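Local coordinates for protein glucokinase (Thermus thermophilus, PDB 3VOV) that probably phosphorylates glucose and related hexoses at the expense of ATP, as a zinc-containing hexokinase of the ROK family, at residues B[233-244]-B[267-278]. Sequence-based numbering, arbitrary orientation.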
loop_
_atom_site.group_PDB
_atom_site.type_symbol
_atom_site.label_atom_id
_atom_site.label_comp_id
_atom_site.label_asym_id
_atom_site.label_seq_id
_atom_site.Cartn_x
_atom_site.Cartn_y
_atom_site.Cartn_z
ATOM N N VAL B 233 -14.479 9.189 9.897
ATOM C CA VAL B 233 -15.749 8.863 10.565
ATOM C C VAL B 233 -15.531 7.899 11.740
ATOM O O VAL B 233 -16.203 7.994 12.766
ATOM C CB VAL B 233 -16.763 8.291 9.559
ATOM C CG1 VAL B 233 -17.982 7.616 10.302
ATOM C CG2 VAL B 233 -17.228 9.411 8.626
ATOM N N LYS B 234 -14.561 6.996 11.616
ATOM C CA LYS B 234 -14.310 6.043 12.707
ATOM C C LYS B 234 -13.725 6.786 13.920
ATOM O O LYS B 234 -13.913 6.399 15.072
ATOM C CB LYS B 234 -13.290 4.959 12.275
ATOM C CG LYS B 234 -13.533 4.309 10.897
ATOM C CD LYS B 234 -14.843 3.603 10.824
ATOM C CE LYS B 234 -14.898 2.754 9.537
ATOM N NZ LYS B 234 -14.484 3.472 8.271
ATOM N N ALA B 235 -12.946 7.825 13.660
ATOM C CA ALA B 235 -12.347 8.522 14.764
ATOM C C ALA B 235 -13.390 9.467 15.397
ATOM O O ALA B 235 -13.504 9.511 16.624
ATOM C CB ALA B 235 -11.130 9.283 14.290
ATOM N N PHE B 236 -14.162 10.190 14.566
ATOM C CA PHE B 236 -15.001 11.271 15.069
ATOM C C PHE B 236 -16.498 10.986 15.152
ATOM O O PHE B 236 -17.158 11.596 15.994
ATOM C CB PHE B 236 -14.789 12.551 14.233
ATOM C CG PHE B 236 -13.435 13.153 14.375
ATOM C CD1 PHE B 236 -13.124 13.961 15.473
ATOM C CD2 PHE B 236 -12.454 12.947 13.390
ATOM C CE1 PHE B 236 -11.860 14.550 15.598
ATOM C CE2 PHE B 236 -11.184 13.528 13.516
ATOM C CZ PHE B 236 -10.883 14.320 14.622
ATOM N N ASP B 237 -17.034 10.121 14.265
ATOM C CA ASP B 237 -18.476 9.790 14.208
ATOM C C ASP B 237 -19.295 11.093 14.173
ATOM O O ASP B 237 -20.131 11.330 15.054
ATOM C CB ASP B 237 -18.902 8.887 15.395
ATOM C CG ASP B 237 -20.368 8.402 15.297
ATOM O OD1 ASP B 237 -20.953 8.395 14.187
ATOM O OD2 ASP B 237 -20.918 8.004 16.344
ATOM N N PRO B 238 -19.033 11.955 13.165
ATOM C CA PRO B 238 -19.651 13.274 13.123
ATOM C C PRO B 238 -21.098 13.173 12.645
ATOM O O PRO B 238 -21.454 12.204 11.976
ATOM C CB PRO B 238 -18.810 13.992 12.062
ATOM C CG PRO B 238 -18.440 12.879 11.093
ATOM C CD PRO B 238 -18.145 11.719 12.002
ATOM N N GLY B 239 -21.926 14.155 12.970
ATOM C CA GLY B 239 -23.311 14.188 12.486
ATOM C C GLY B 239 -23.335 14.069 10.962
ATOM O O GLY B 239 -24.037 13.231 10.402
ATOM N N VAL B 240 -22.509 14.885 10.311
ATOM C CA VAL B 240 -22.478 15.037 8.856
ATOM C C VAL B 240 -21.019 15.264 8.470
ATOM O O VAL B 240 -20.231 15.847 9.241
ATOM C CB VAL B 240 -23.386 16.265 8.425
ATOM C CG1 VAL B 240 -23.044 16.827 7.079
ATOM C CG2 VAL B 240 -24.891 15.850 8.438
ATOM N N VAL B 241 -20.682 14.823 7.264
ATOM C CA VAL B 241 -19.409 15.150 6.636
ATOM C C VAL B 241 -19.651 16.175 5.529
ATOM O O VAL B 241 -20.532 15.981 4.655
ATOM C CB VAL B 241 -18.746 13.882 6.078
ATOM C CG1 VAL B 241 -17.458 14.235 5.324
ATOM C CG2 VAL B 241 -18.482 12.903 7.230
ATOM N N VAL B 242 -18.881 17.257 5.534
ATOM C CA VAL B 242 -19.047 18.302 4.506
ATOM C C VAL B 242 -17.786 18.372 3.651
ATOM O O VAL B 242 -16.675 18.410 4.199
ATOM C CB VAL B 242 -19.303 19.705 5.155
ATOM C CG1 VAL B 242 -19.527 20.818 4.064
ATOM C CG2 VAL B 242 -20.495 19.663 6.100
ATOM N N LEU B 243 -17.955 18.369 2.327
ATOM C CA LEU B 243 -16.818 18.466 1.415
ATOM C C LEU B 243 -16.915 19.729 0.571
ATOM O O LEU B 243 -17.908 19.956 -0.137
ATOM C CB LEU B 243 -16.734 17.226 0.494
ATOM C CG LEU B 243 -15.607 17.154 -0.548
ATOM C CD1 LEU B 243 -14.246 17.111 0.130
ATOM C CD2 LEU B 243 -15.773 15.910 -1.450
ATOM N N GLY B 244 -15.870 20.546 0.645
ATOM C CA GLY B 244 -15.800 21.759 -0.160
ATOM C C GLY B 244 -14.458 21.915 -0.842
ATOM O O GLY B 244 -13.715 20.941 -1.055
ATOM N N LEU B 267 -17.340 2.282 4.569
ATOM C CA LEU B 267 -18.286 2.312 5.655
ATOM C C LEU B 267 -19.251 1.104 5.633
ATOM O O LEU B 267 -20.269 1.107 6.366
ATOM C CB LEU B 267 -19.023 3.641 5.650
ATOM C CG LEU B 267 -18.171 4.851 6.094
ATOM C CD1 LEU B 267 -18.876 6.187 5.736
ATOM C CD2 LEU B 267 -17.897 4.742 7.640
ATOM N N GLN B 268 -18.948 0.084 4.804
ATOM C CA GLN B 268 -19.560 -1.265 4.930
ATOM C C GLN B 268 -19.272 -1.787 6.342
ATOM O O GLN B 268 -18.103 -1.897 6.757
ATOM C CB GLN B 268 -18.983 -2.250 3.901
ATOM C CG GLN B 268 -19.446 -1.959 2.486
ATOM C CD GLN B 268 -18.735 -2.782 1.379
ATOM O OE1 GLN B 268 -18.877 -2.428 0.207
ATOM N NE2 GLN B 268 -17.973 -3.854 1.739
ATOM N N GLY B 269 -20.334 -2.097 7.071
ATOM C CA GLY B 269 -20.213 -2.557 8.456
ATOM C C GLY B 269 -20.401 -1.429 9.469
ATOM O O GLY B 269 -20.291 -1.661 10.709
ATOM N N TRP B 270 -20.694 -0.231 8.957
ATOM C CA TRP B 270 -20.735 0.995 9.772
ATOM C C TRP B 270 -21.959 1.836 9.430
ATOM O O TRP B 270 -22.525 1.666 8.363
ATOM C CB TRP B 270 -19.448 1.830 9.517
ATOM C CG TRP B 270 -18.223 1.095 9.937
ATOM C CD1 TRP B 270 -17.520 0.161 9.205
ATOM C CD2 TRP B 270 -17.556 1.205 11.197
ATOM N NE1 TRP B 270 -16.479 -0.323 9.956
ATOM C CE2 TRP B 270 -16.467 0.310 11.173
ATOM C CE3 TRP B 270 -17.797 1.958 12.372
ATOM C CZ2 TRP B 270 -15.604 0.144 12.271
ATOM C CZ3 TRP B 270 -16.915 1.806 13.457
ATOM C CH2 TRP B 270 -15.836 0.910 13.390
ATOM N N GLU B 271 -22.369 2.723 10.334
ATOM C CA GLU B 271 -23.387 3.728 10.004
ATOM C C GLU B 271 -22.698 4.935 9.340
ATOM O O GLU B 271 -21.867 5.609 9.957
ATOM C CB GLU B 271 -24.131 4.234 11.259
ATOM C CG GLU B 271 -25.060 3.267 11.976
ATOM C CD GLU B 271 -25.671 3.913 13.266
ATOM O OE1 GLU B 271 -25.228 3.520 14.373
ATOM O OE2 GLU B 271 -26.566 4.819 13.178
ATOM N N ALA B 272 -23.064 5.223 8.109
ATOM C CA ALA B 272 -22.429 6.242 7.313
ATOM C C ALA B 272 -23.093 7.619 7.530
ATOM O O ALA B 272 -24.256 7.764 7.238
ATOM C CB ALA B 272 -22.551 5.836 5.859
ATOM N N PRO B 273 -22.345 8.637 8.037
ATOM C CA PRO B 273 -22.939 9.962 8.075
ATOM C C PRO B 273 -23.219 10.424 6.662
ATOM O O PRO B 273 -22.502 10.024 5.734
ATOM C CB PRO B 273 -21.836 10.835 8.725
ATOM C CG PRO B 273 -21.036 9.864 9.551
ATOM C CD PRO B 273 -20.984 8.654 8.584
ATOM N N PRO B 274 -24.254 11.259 6.486
ATOM C CA PRO B 274 -24.442 11.906 5.184
ATOM C C PRO B 274 -23.194 12.678 4.777
ATOM O O PRO B 274 -22.587 13.356 5.612
ATOM C CB PRO B 274 -25.578 12.902 5.442
ATOM C CG PRO B 274 -26.318 12.351 6.620
ATOM C CD PRO B 274 -25.296 11.650 7.464
ATOM N N LEU B 275 -22.824 12.572 3.502
ATOM C CA LEU B 275 -21.731 13.387 2.942
ATOM C C LEU B 275 -22.346 14.444 2.046
ATOM O O LEU B 275 -23.100 14.100 1.102
ATOM C CB LEU B 275 -20.713 12.485 2.187
ATOM C CG LEU B 275 -19.513 13.053 1.354
ATOM C CD1 LEU B 275 -18.790 14.193 1.978
ATOM C CD2 LEU B 275 -18.462 11.975 1.048
ATOM N N ARG B 276 -22.063 15.726 2.337
ATOM C CA ARG B 276 -22.763 16.851 1.677
ATOM C C ARG B 276 -21.782 17.843 1.078
ATOM O O ARG B 276 -20.714 18.080 1.654
ATOM C CB ARG B 276 -23.675 17.625 2.678
ATOM C CG ARG B 276 -24.820 16.793 3.203
ATOM C CD ARG B 276 -25.803 17.632 4.049
ATOM N NE ARG B 276 -26.759 16.780 4.773
ATOM C CZ ARG B 276 -27.330 17.096 5.930
ATOM N NH1 ARG B 276 -28.231 16.268 6.464
ATOM N NH2 ARG B 276 -27.005 18.222 6.567
ATOM N N ARG B 277 -22.144 18.429 -0.055
ATOM C CA ARG B 277 -21.337 19.487 -0.676
ATOM C C ARG B 277 -21.384 20.735 0.199
ATOM O O ARG B 277 -22.481 21.147 0.613
ATOM C CB ARG B 277 -21.982 19.904 -1.992
ATOM C CG ARG B 277 -21.641 19.043 -3.132
ATOM C CD ARG B 277 -22.163 19.596 -4.464
ATOM N NE ARG B 277 -21.692 18.719 -5.538
ATOM C CZ ARG B 277 -20.803 19.085 -6.460
ATOM N NH1 ARG B 277 -20.323 20.336 -6.474
ATOM N NH2 ARG B 277 -20.418 18.206 -7.380
ATOM N N ALA B 278 -20.240 21.363 0.437
ATOM C CA ALA B 278 -20.224 22.675 1.134
ATOM C C ALA B 278 -21.143 23.660 0.409
ATOM O O ALA B 278 -21.129 23.693 -0.816
ATOM C CB ALA B 278 -18.804 23.235 1.227
#
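Lys234 lays its CD and CE across one face of the Trp270 indole, CE 3.3 Å from Trp270 CE2. CE makes a CH-pi contact over the five-membered ring, 3.4 Å from its centroid. The bend at chi4 (-48°) turns NZ up off the face, where it keeps a longer cation-pi contact. Leu267 CD2 slides in beside NZ. One residue earlier in the helix, both methyls of Val233 press on the CD-CG edge of the Pro273 ring, CG1 3.6 Å from Pro273 CD, while Pro273 CG lies against Pro238 O. Beyond the prolines the chains become neighbouring parallel strands, 240-244 and 275-277, at the edge of the mixed sheet with 3-2-1-4-5 order found in actin-like ATPase domains; the connection between them runs through helix 253-265, a beta-alpha-beta crossover. Hydrogen bonds run from Val241 N to Pro274 O (2.9 Å), Arg276 N to Val241 O, Leu243 N to Arg276 O and Ala278 N to Leu243 O. On one face of the sheet Leu275 CD1 packs on Val241 CG1 (3.6 Å) and Leu243 CB, with Leu259 behind. Arg276 and Val242 lie on the opposite face; Val240 CG2 sits 3.6 Å above the guanidinium plane, toward its rim, and Arg276 NH2 is bonded to Ala120 O. Further out, Lys234 NZ is held by the carbonyls of Ala230 and Tyr266, and a type II turn from Leu267 presents Trp270, which also packs on Cys171 of a neighbouring subunit, a zinc ligand there; Arg151 of that subunit makes a salt bridge with Asp237.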